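Local structure of intron-associated endonuclease 1 (1MK0) at residues M1-K9 / V18-W28; Y66-N76 / Y89-G97. The protein is a phage homing endonuclease that cuts DNA, its GIY-YIG catalytic domain probably carrying out the cleavage step. The protein carries 1 engineered substitution. All coordinates share one frame; numbering follows the deposited sequence.

In the fold
From the N terminus the chain runs out along strand 4-10, turns, and comes back along strand 16-21. Contact 1 closes this hairpin and goes on to seat the start of helix 24-37 against strand 4-10. The chain then passes through helix 43-52 and strand 56-63, which adds to the sheet beside strand 4-10, before helix 68-81 begins. Contact 2 closes the last loop, bringing the C-terminal tail back along that helix. The two loops follow one another along the chain without crossing, yet in space they touch: S20 packs on I71, Y66 lies against A21, and N90 accepts a hydrogen bond from the backbone of V18.

Contact 1: M1-K9 / V18-W28. With CIT (citric acid), chain B.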
loop_
_atom_site.group_PDB
_atom_site.type_symbol
_atom_site.label_atom_id
_atom_site.label_comp_id
_atom_site.label_asym_id
_atom_site.label_seq_id
_atom_site.Cartn_x
_atom_site.Cartn_y
_atom_site.Cartn_z
ATOM N N MET A 1 -1.883 -0.629 -18.768
ATOM C CA MET A 1 -1.648 -0.479 -17.301
ATOM C C MET A 1 -2.486 0.652 -16.719
ATOM O O MET A 1 -2.839 1.601 -17.417
ATOM C CB MET A 1 -0.171 -0.177 -17.024
ATOM C CG MET A 1 0.804 -1.268 -17.428
ATOM S SD MET A 1 2.498 -0.826 -16.967
ATOM C CE MET A 1 3.393 -2.243 -17.586
ATOM N N LYS A 2 -2.798 0.544 -15.431
ATOM C CA LYS A 2 -3.561 1.573 -14.737
ATOM C C LYS A 2 -2.739 1.974 -13.518
ATOM O O LYS A 2 -2.352 1.127 -12.712
ATOM C CB LYS A 2 -4.945 1.049 -14.340
ATOM C CG LYS A 2 -4.953 -0.229 -13.535
ATOM C CD LYS A 2 -6.365 -0.808 -13.461
ATOM C CE LYS A 2 -7.368 0.223 -12.953
ATOM N NZ LYS A 2 -8.766 -0.298 -12.947
ATOM N N SER A 3 -2.463 3.268 -13.403
ATOM C CA SER A 3 -1.633 3.787 -12.322
ATOM C C SER A 3 -2.343 4.712 -11.348
ATOM O O SER A 3 -3.448 5.184 -11.603
ATOM C CB SER A 3 -0.436 4.531 -12.916
ATOM O OG SER A 3 -0.869 5.620 -13.718
ATOM N N GLY A 4 -1.681 4.976 -10.227
ATOM C CA GLY A 4 -2.256 5.863 -9.238
ATOM C C GLY A 4 -1.953 5.453 -7.816
ATOM O O GLY A 4 -0.974 4.753 -7.545
ATOM N N ILE A 5 -2.815 5.896 -6.909
ATOM C CA ILE A 5 -2.675 5.609 -5.490
ATOM C C ILE A 5 -3.677 4.532 -5.107
ATOM O O ILE A 5 -4.819 4.536 -5.572
ATOM C CB ILE A 5 -2.957 6.871 -4.647
ATOM C CG1 ILE A 5 -2.151 8.057 -5.189
ATOM C CG2 ILE A 5 -2.625 6.605 -3.184
ATOM C CD1 ILE A 5 -0.652 7.835 -5.207
ATOM N N TYR A 6 -3.253 3.612 -4.250
ATOM C CA TYR A 6 -4.124 2.527 -3.827
ATOM C C TYR A 6 -4.018 2.279 -2.331
ATOM O O TYR A 6 -3.147 2.824 -1.656
ATOM C CB TYR A 6 -3.737 1.246 -4.571
ATOM C CG TYR A 6 -2.335 0.779 -4.246
ATOM C CD1 TYR A 6 -2.071 0.050 -3.083
ATOM C CD2 TYR A 6 -1.262 1.119 -5.066
ATOM C CE1 TYR A 6 -0.777 -0.321 -2.746
ATOM C CE2 TYR A 6 0.037 0.755 -4.737
ATOM C CZ TYR A 6 0.272 0.036 -3.575
ATOM O OH TYR A 6 1.554 -0.303 -3.240
ATOM N N GLN A 7 -4.919 1.449 -1.820
ATOM C CA GLN A 7 -4.887 1.074 -0.417
ATOM C C GLN A 7 -5.024 -0.443 -0.343
ATOM O O GLN A 7 -5.679 -1.062 -1.186
ATOM C CB GLN A 7 -6.032 1.728 0.372
ATOM C CG GLN A 7 -7.430 1.266 -0.030
ATOM C CD GLN A 7 -8.525 1.813 0.875
ATOM O OE1 GLN A 7 -9.714 1.614 0.618
ATOM N NE2 GLN A 7 -8.132 2.498 1.939
ATOM N N ILE A 8 -4.358 -1.037 0.642
ATOM C CA ILE A 8 -4.439 -2.471 0.890
ATOM C C ILE A 8 -5.013 -2.490 2.297
ATOM O O ILE A 8 -4.356 -2.061 3.244
ATOM C CB ILE A 8 -3.051 -3.149 0.873
ATOM C CG1 ILE A 8 -2.444 -3.037 -0.530
ATOM C CG2 ILE A 8 -3.184 -4.620 1.280
ATOM C CD1 ILE A 8 -1.069 -3.664 -0.667
ATOM N N LYS A 9 -6.249 -2.959 2.430
ATOM C CA LYS A 9 -6.920 -2.962 3.725
ATOM C C LYS A 9 -7.124 -4.332 4.358
ATOM O O LYS A 9 -7.589 -5.272 3.714
ATOM C CB LYS A 9 -8.274 -2.251 3.587
ATOM C CG LYS A 9 -9.084 -2.175 4.875
ATOM C CD LYS A 9 -10.286 -1.242 4.730
ATOM C CE LYS A 9 -11.248 -1.710 3.649
ATOM N NZ LYS A 9 -12.457 -0.840 3.555
ATOM N N VAL A 18 -1.093 2.409 2.306
ATOM C CA VAL A 18 -1.285 3.269 1.144
ATOM C C VAL A 18 -0.037 3.217 0.272
ATOM O O VAL A 18 1.078 3.313 0.767
ATOM C CB VAL A 18 -1.537 4.735 1.565
ATOM C CG1 VAL A 18 -1.547 5.637 0.331
ATOM C CG2 VAL A 18 -2.865 4.843 2.311
ATOM N N GLY A 19 -0.225 3.057 -1.034
ATOM C CA GLY A 19 0.921 3.005 -1.924
ATOM C C GLY A 19 0.616 3.585 -3.289
ATOM O O GLY A 19 -0.487 4.058 -3.535
ATOM N N SER A 20 1.607 3.559 -4.177
ATOM C CA SER A 20 1.435 4.076 -5.531
ATOM C C SER A 20 1.926 3.022 -6.513
ATOM O O SER A 20 2.819 2.239 -6.195
ATOM C CB SER A 20 2.223 5.375 -5.710
ATOM O OG SER A 20 3.609 5.175 -5.483
ATOM N N ALA A 21 1.349 2.989 -7.707
ATOM C CA ALA A 21 1.766 1.987 -8.678
ATOM C C ALA A 21 1.691 2.435 -10.122
ATOM O O ALA A 21 0.852 3.263 -10.491
ATOM C CB ALA A 21 0.930 0.728 -8.497
ATOM N N LYS A 22 2.586 1.875 -10.932
ATOM C CA LYS A 22 2.615 2.139 -12.364
ATOM C C LYS A 22 1.459 1.303 -12.918
ATOM O O LYS A 22 0.798 1.689 -13.881
ATOM C CB LYS A 22 3.952 1.694 -12.965
ATOM C CG LYS A 22 4.032 1.810 -14.486
ATOM C CD LYS A 22 3.813 3.240 -14.968
ATOM C CE LYS A 22 3.848 3.320 -16.490
ATOM N NZ LYS A 22 3.536 4.688 -16.992
ATOM N N ASP A 23 1.232 0.146 -12.294
ATOM C CA ASP A 23 0.117 -0.737 -12.635
ATOM C C ASP A 23 -0.383 -1.382 -11.347
ATOM O O ASP A 23 0.341 -2.133 -10.695
ATOM C CB ASP A 23 0.504 -1.845 -13.608
ATOM C CG ASP A 23 -0.682 -2.737 -13.945
ATOM O OD1 ASP A 23 -1.631 -2.242 -14.595
ATOM O OD2 ASP A 23 -0.689 -3.916 -13.541
ATOM N N PHE A 24 -1.629 -1.094 -10.988
ATOM C CA PHE A 24 -2.217 -1.623 -9.764
ATOM C C PHE A 24 -2.160 -3.139 -9.598
ATOM O O PHE A 24 -1.594 -3.641 -8.629
ATOM C CB PHE A 24 -3.674 -1.171 -9.642
ATOM C CG PHE A 24 -3.838 0.306 -9.442
ATOM C CD1 PHE A 24 -3.304 0.932 -8.319
ATOM C CD2 PHE A 24 -4.545 1.070 -10.363
ATOM C CE1 PHE A 24 -3.473 2.304 -8.115
ATOM C CE2 PHE A 24 -4.721 2.438 -10.173
ATOM C CZ PHE A 24 -4.185 3.059 -9.048
ATOM N N GLU A 25 -2.748 -3.864 -10.543
ATOM C CA GLU A 25 -2.798 -5.320 -10.469
ATOM C C GLU A 25 -1.441 -5.975 -10.232
ATOM O O GLU A 25 -1.309 -6.853 -9.380
ATOM C CB GLU A 25 -3.422 -5.886 -11.746
ATOM C CG GLU A 25 -4.250 -7.141 -11.523
ATOM C CD GLU A 25 -5.465 -6.886 -10.643
ATOM O OE1 GLU A 25 -6.310 -6.046 -11.019
ATOM O OE2 GLU A 25 -5.577 -7.524 -9.575
ATOM N N LYS A 26 -0.435 -5.547 -10.983
ATOM C CA LYS A 26 0.895 -6.119 -10.838
ATOM C C LYS A 26 1.561 -5.716 -9.533
ATOM O O LYS A 26 2.264 -6.518 -8.919
ATOM C CB LYS A 26 1.761 -5.735 -12.035
ATOM C CG LYS A 26 1.299 -6.425 -13.304
ATOM C CD LYS A 26 2.098 -6.020 -14.516
ATOM C CE LYS A 26 1.613 -6.799 -15.728
ATOM N NZ LYS A 26 2.302 -6.393 -16.974
ATOM N N ARG A 27 1.333 -4.482 -9.094
ATOM C CA ARG A 27 1.938 -4.039 -7.844
ATOM C C ARG A 27 1.381 -4.854 -6.683
ATOM O O ARG A 27 2.120 -5.254 -5.783
ATOM C CB ARG A 27 1.665 -2.553 -7.589
ATOM C CG ARG A 27 2.374 -2.022 -6.344
ATOM C CD ARG A 27 3.878 -1.998 -6.560
ATOM N NE ARG A 27 4.651 -1.728 -5.347
ATOM C CZ ARG A 27 5.021 -2.652 -4.465
ATOM N NH1 ARG A 27 4.685 -3.925 -4.640
ATOM N NH2 ARG A 27 5.771 -2.307 -3.427
ATOM N N TRP A 28 0.072 -5.094 -6.707
ATOM C CA TRP A 28 -0.577 -5.855 -5.650
ATOM C C TRP A 28 -0.073 -7.291 -5.630
ATOM O O TRP A 28 0.127 -7.868 -4.564
ATOM C CB TRP A 28 -2.099 -5.830 -5.822
ATOM C CG TRP A 28 -2.695 -4.453 -5.717
ATOM C CD1 TRP A 28 -2.166 -3.378 -5.060
ATOM C CD2 TRP A 28 -3.949 -4.015 -6.256
ATOM N NE1 TRP A 28 -3.010 -2.297 -5.160
ATOM C CE2 TRP A 28 -4.112 -2.659 -5.889
ATOM C CE3 TRP A 28 -4.951 -4.635 -7.013
ATOM C CZ2 TRP A 28 -5.238 -1.913 -6.255
ATOM C CZ3 TRP A 28 -6.072 -3.892 -7.377
ATOM C CH2 TRP A 28 -6.204 -2.545 -6.996
HETATM C C1 CIT B . 7.245 0.701 -2.951
HETATM O O1 CIT B . 6.609 0.612 -4.072
HETATM O O2 CIT B . 8.273 -0.042 -2.759
HETATM C C2 CIT B . 6.685 1.718 -1.916
HETATM C C3 CIT B . 5.224 2.228 -2.029
HETATM O O7 CIT B . 5.121 3.154 -3.183
HETATM C C4 CIT B . 4.759 2.939 -0.788
HETATM C C5 CIT B . 5.605 4.045 -0.290
HETATM O O3 CIT B . 5.628 5.180 -0.716
HETATM O O4 CIT B . 6.374 3.809 0.644
HETATM C C6 CIT B . 4.170 1.158 -2.426
HETATM O O5 CIT B . 4.211 0.117 -1.687
HETATM O O6 CIT B . 3.479 1.490 -3.413
HETATM O O HOH W 1 1.310 6.477 -15.992
#
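The Y6 ring lies between G19 and W28, one on each face. G19 CA makes a CH-pi contact 3.8 Å from the ring centroid; glycine, having no side chain, lets the backbone lie against the ring. Over the opposite face W28 comes edge-on in a T-shaped pair, its NE1 3.3 Å from Y6 CD1 and the planes at 82°. Y6 reaches this slot because chi1 of 63°, CG between N and carbonyl carbon, folds the ring back over strand 18-21. F24 wedges alongside, CE1 3.7 Å from Y6 CB, and its CZ packs against G4 N, where glycine leaves room. On the other sheet face I5 meets V18.

Paired backbone bonds join G4 with A21 and Y6 with G19 in antiparallel register. D23 N-caps the helix: OD2 accepts from K26 N at 3.0 Å, while OD1 takes K2 N at 3.1 Å through its anti lone pair, so one carboxylate ties helix to N-terminal segment.

A citrate, probably from the crystallisation liquor, accepts from S20 N through O6 (2.9 Å) and from R27 NH2 through O1 (3.1 Å). Y6 OH lies close to O6 but hydrogen-bonds to H31 as well, so its proton is not settled; Y17 and T95 complete the grip. S20 N and Y6 OH at one carboxylate and R27 at another suggest a pocket suited to anions, perhaps a DNA phosphate, in this GIY-YIG domain.

Contact 2: Y66-N76 / Y89-G97; sequences YEKDLIIERAN and YNIADATFG. Engineered in segment 66-76: A75 (natural residue Glu).
Aromatic packing dominates at the start of the helix. F96 is held between Y66 and K68: the Y66 ring forms an offset stack with it, centroids 4.5 Å apart and planes at 29°, while K68 CA sits over the centre of the other face, 3.5 Å from the F96 centroid, a CH-pi contact. With F96 CG anti to the backbone N (chi1 -176°), the flat ring extends into this slot. K68 CB and CG lie along the ring before the amine leads away to the surface.

Apolar contacts continue beside it. I71 CG2 meets the ring edge, 3.7 Å from F96 CD1, and I72 CG1 touches F96 CB. A turn on, in this variant the engineered A75 (Glu in nature) brings CB within 3.4 Å of A94 CB, a tight contact.

Polar bonds fasten both ends. N76 OD1 accepts from A94 N at 2.8 Å, nearly straight at 166°, while its ND2 reaches A94 O through a water; an amide can serve both roles. Y66 OH accepts from G97 N in a longer (3.3 Å), more bent bond.

These contacts lay an irregular C-terminal tail along helix 68-81 of the GIY-YIG alpha/beta fold, with T95 N hydrogen-bonded to the citrate and A94 near it.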
loop_
_atom_site.group_PDB
_atom_site.type_symbol
_atom_site.label_atom_id
_atom_site.label_comp_id
_atom_site.label_asym_id
_atom_site.label_seq_id
_atom_site.Cartn_x
_atom_site.Cartn_y
_atom_site.Cartn_z
ATOM N N TYR A 66 1.510 8.093 -13.342
ATOM C CA TYR A 66 2.616 7.725 -12.471
ATOM C C TYR A 66 3.804 8.650 -12.739
ATOM O O TYR A 66 4.776 8.279 -13.405
ATOM C CB TYR A 66 2.992 6.258 -12.698
ATOM C CG TYR A 66 3.929 5.683 -11.658
ATOM C CD1 TYR A 66 5.278 5.486 -11.945
ATOM C CD2 TYR A 66 3.466 5.324 -10.394
ATOM C CE1 TYR A 66 6.144 4.942 -11.003
ATOM C CE2 TYR A 66 4.325 4.780 -9.439
ATOM C CZ TYR A 66 5.664 4.592 -9.753
ATOM O OH TYR A 66 6.528 4.049 -8.827
ATOM N N GLU A 67 3.689 9.871 -12.228
ATOM C CA GLU A 67 4.713 10.897 -12.367
ATOM C C GLU A 67 5.119 11.306 -10.953
ATOM O O GLU A 67 4.269 11.626 -10.124
ATOM C CB GLU A 67 4.155 12.099 -13.132
ATOM C CG GLU A 67 3.742 11.799 -14.571
ATOM C CD GLU A 67 4.913 11.389 -15.453
ATOM O OE1 GLU A 67 6.021 11.932 -15.261
ATOM O OE2 GLU A 67 4.722 10.539 -16.347
ATOM N N LYS A 68 6.421 11.300 -10.687
ATOM C CA LYS A 68 6.935 11.611 -9.359
ATOM C C LYS A 68 6.276 12.747 -8.589
ATOM O O LYS A 68 5.776 12.536 -7.483
ATOM C CB LYS A 68 8.444 11.858 -9.410
ATOM C CG LYS A 68 9.050 12.016 -8.021
ATOM C CD LYS A 68 10.555 11.832 -8.017
ATOM C CE LYS A 68 11.092 11.862 -6.591
ATOM N NZ LYS A 68 12.547 11.542 -6.520
ATOM N N ASP A 69 6.282 13.949 -9.151
ATOM C CA ASP A 69 5.684 15.078 -8.455
ATOM C C ASP A 69 4.263 14.794 -7.980
ATOM O O ASP A 69 3.967 14.922 -6.788
ATOM C CB ASP A 69 5.709 16.324 -9.341
ATOM C CG ASP A 69 7.074 16.981 -9.373
ATOM O OD1 ASP A 69 7.596 17.314 -8.285
ATOM O OD2 ASP A 69 7.627 17.166 -10.477
ATOM N N LEU A 70 3.395 14.391 -8.903
ATOM C CA LEU A 70 2.000 14.102 -8.575
ATOM C C LEU A 70 1.843 12.965 -7.577
ATOM O O LEU A 70 1.117 13.088 -6.595
ATOM C CB LEU A 70 1.212 13.728 -9.834
ATOM C CG LEU A 70 1.067 14.722 -10.984
ATOM C CD1 LEU A 70 0.192 14.089 -12.059
ATOM C CD2 LEU A 70 0.452 16.023 -10.494
ATOM N N ILE A 71 2.526 11.858 -7.842
ATOM C CA ILE A 71 2.429 10.672 -7.000
ATOM C C ILE A 71 2.825 10.876 -5.545
ATOM O O ILE A 71 2.085 10.487 -4.641
ATOM C CB ILE A 71 3.256 9.514 -7.599
ATOM C CG1 ILE A 71 2.596 9.033 -8.897
ATOM C CG2 ILE A 71 3.373 8.370 -6.601
ATOM C CD1 ILE A 71 1.250 8.335 -8.698
ATOM N N ILE A 72 3.982 11.480 -5.310
ATOM C CA ILE A 72 4.424 11.694 -3.938
ATOM C C ILE A 72 3.445 12.565 -3.154
ATOM O O ILE A 72 3.072 12.234 -2.026
ATOM C CB ILE A 72 5.840 12.315 -3.902
ATOM C CG1 ILE A 72 6.854 11.301 -4.448
ATOM C CG2 ILE A 72 6.204 12.715 -2.483
ATOM C CD1 ILE A 72 8.278 11.806 -4.491
ATOM N N GLU A 73 3.003 13.665 -3.754
ATOM C CA GLU A 73 2.068 14.550 -3.070
ATOM C C GLU A 73 0.749 13.861 -2.745
ATOM O O GLU A 73 0.246 13.966 -1.626
ATOM C CB GLU A 73 1.790 15.795 -3.909
ATOM C CG GLU A 73 0.884 16.790 -3.198
ATOM C CD GLU A 73 0.665 18.063 -3.989
ATOM O OE1 GLU A 73 1.654 18.621 -4.508
ATOM O OE2 GLU A 73 -0.497 18.511 -4.078
ATOM N N ARG A 74 0.190 13.155 -3.721
ATOM C CA ARG A 74 -1.079 12.468 -3.519
ATOM C C ARG A 74 -0.954 11.255 -2.608
ATOM O O ARG A 74 -1.872 10.952 -1.846
ATOM C CB ARG A 74 -1.683 12.064 -4.866
ATOM C CG ARG A 74 -2.029 13.261 -5.742
ATOM C CD ARG A 74 -2.890 14.264 -4.982
ATOM N NE ARG A 74 -4.212 13.733 -4.664
ATOM C CZ ARG A 74 -5.037 14.276 -3.774
ATOM N NH1 ARG A 74 -4.676 15.361 -3.106
ATOM N NH2 ARG A 74 -6.234 13.746 -3.563
ATOM N N ALA A 75 0.172 10.552 -2.687
ATOM C CA ALA A 75 0.379 9.397 -1.823
ATOM C C ALA A 75 0.438 9.889 -0.377
ATOM O O ALA A 75 -0.179 9.303 0.516
ATOM C CB ALA A 75 1.672 8.684 -2.189
ATOM N N ASN A 76 1.177 10.971 -0.143
ATOM C CA ASN A 76 1.280 11.510 1.210
ATOM C C ASN A 76 -0.048 12.055 1.697
ATOM O O ASN A 76 -0.348 11.996 2.888
ATOM C CB ASN A 76 2.357 12.588 1.295
ATOM C CG ASN A 76 3.747 12.003 1.398
ATOM O OD1 ASN A 76 3.943 10.960 2.023
ATOM N ND2 ASN A 76 4.723 12.677 0.808
ATOM N N TYR A 89 -0.277 0.422 8.019
ATOM C CA TYR A 89 0.923 -0.350 7.739
ATOM C C TYR A 89 2.082 0.410 7.105
ATOM O O TYR A 89 3.133 -0.174 6.863
ATOM C CB TYR A 89 0.559 -1.555 6.869
ATOM C CG TYR A 89 -0.447 -2.470 7.526
ATOM C CD1 TYR A 89 -1.753 -2.560 7.050
ATOM C CD2 TYR A 89 -0.102 -3.221 8.650
ATOM C CE1 TYR A 89 -2.690 -3.373 7.675
ATOM C CE2 TYR A 89 -1.034 -4.039 9.283
ATOM C CZ TYR A 89 -2.324 -4.107 8.790
ATOM O OH TYR A 89 -3.254 -4.907 9.413
ATOM N N ASN A 90 1.905 1.699 6.827
ATOM C CA ASN A 90 2.996 2.473 6.241
ATOM C C ASN A 90 4.018 2.797 7.320
ATOM O O ASN A 90 3.650 3.171 8.433
ATOM C CB ASN A 90 2.473 3.769 5.622
ATOM C CG ASN A 90 1.673 3.523 4.365
ATOM O OD1 ASN A 90 0.456 3.343 4.414
ATOM N ND2 ASN A 90 2.358 3.495 3.229
ATOM N N ILE A 91 5.300 2.653 6.995
ATOM C CA ILE A 91 6.356 2.919 7.969
ATOM C C ILE A 91 7.002 4.290 7.819
ATOM O O ILE A 91 7.862 4.660 8.614
ATOM C CB ILE A 91 7.489 1.857 7.909
ATOM C CG1 ILE A 91 8.166 1.889 6.539
ATOM C CG2 ILE A 91 6.926 0.474 8.208
ATOM C CD1 ILE A 91 9.451 1.078 6.476
ATOM N N ALA A 92 6.597 5.038 6.801
ATOM C CA ALA A 92 7.147 6.366 6.568
ATOM C C ALA A 92 6.348 7.054 5.476
ATOM O O ALA A 92 5.414 6.473 4.930
ATOM C CB ALA A 92 8.610 6.262 6.159
ATOM N N ASP A 93 6.699 8.298 5.169
ATOM C CA ASP A 93 5.996 9.001 4.110
ATOM C C ASP A 93 6.323 8.335 2.783
ATOM O O ASP A 93 7.236 7.512 2.696
ATOM C CB ASP A 93 6.374 10.481 4.077
ATOM C CG ASP A 93 5.721 11.267 5.195
ATOM O OD1 ASP A 93 4.593 10.901 5.594
ATOM O OD2 ASP A 93 6.322 12.255 5.660
ATOM N N ALA A 94 5.575 8.703 1.753
ATOM C CA ALA A 94 5.721 8.116 0.426
ATOM C C ALA A 94 7.054 8.254 -0.293
ATOM O O ALA A 94 7.773 9.242 -0.137
ATOM C CB ALA A 94 4.608 8.635 -0.477
ATOM N N THR A 95 7.364 7.235 -1.089
ATOM C CA THR A 95 8.570 7.203 -1.903
ATOM C C THR A 95 8.099 6.968 -3.339
ATOM O O THR A 95 6.936 6.620 -3.562
ATOM C CB THR A 95 9.523 6.067 -1.476
ATOM O OG1 THR A 95 10.709 6.113 -2.280
ATOM C CG2 THR A 95 8.858 4.717 -1.646
ATOM N N PHE A 96 8.987 7.155 -4.308
ATOM C CA PHE A 96 8.622 6.977 -5.709
ATOM C C PHE A 96 9.629 6.122 -6.467
ATOM O O PHE A 96 10.805 6.069 -6.107
ATOM C CB PHE A 96 8.513 8.347 -6.388
ATOM C CG PHE A 96 8.058 8.281 -7.817
ATOM C CD1 PHE A 96 6.719 8.078 -8.129
ATOM C CD2 PHE A 96 8.975 8.414 -8.857
ATOM C CE1 PHE A 96 6.297 8.009 -9.454
ATOM C CE2 PHE A 96 8.565 8.346 -10.183
ATOM C CZ PHE A 96 7.224 8.144 -10.485
ATOM N N GLY A 97 9.158 5.456 -7.516
ATOM C CA GLY A 97 10.032 4.630 -8.332
ATOM C C GLY A 97 10.305 3.240 -7.794
ATOM O O GLY A 97 9.806 2.906 -6.698
ATOM O OXT GLY A 97 11.026 2.480 -8.474
HETATM O O HOH W 2 7.555 11.790 0.984
HETATM O O HOH W 3 1.747 11.949 4.904
#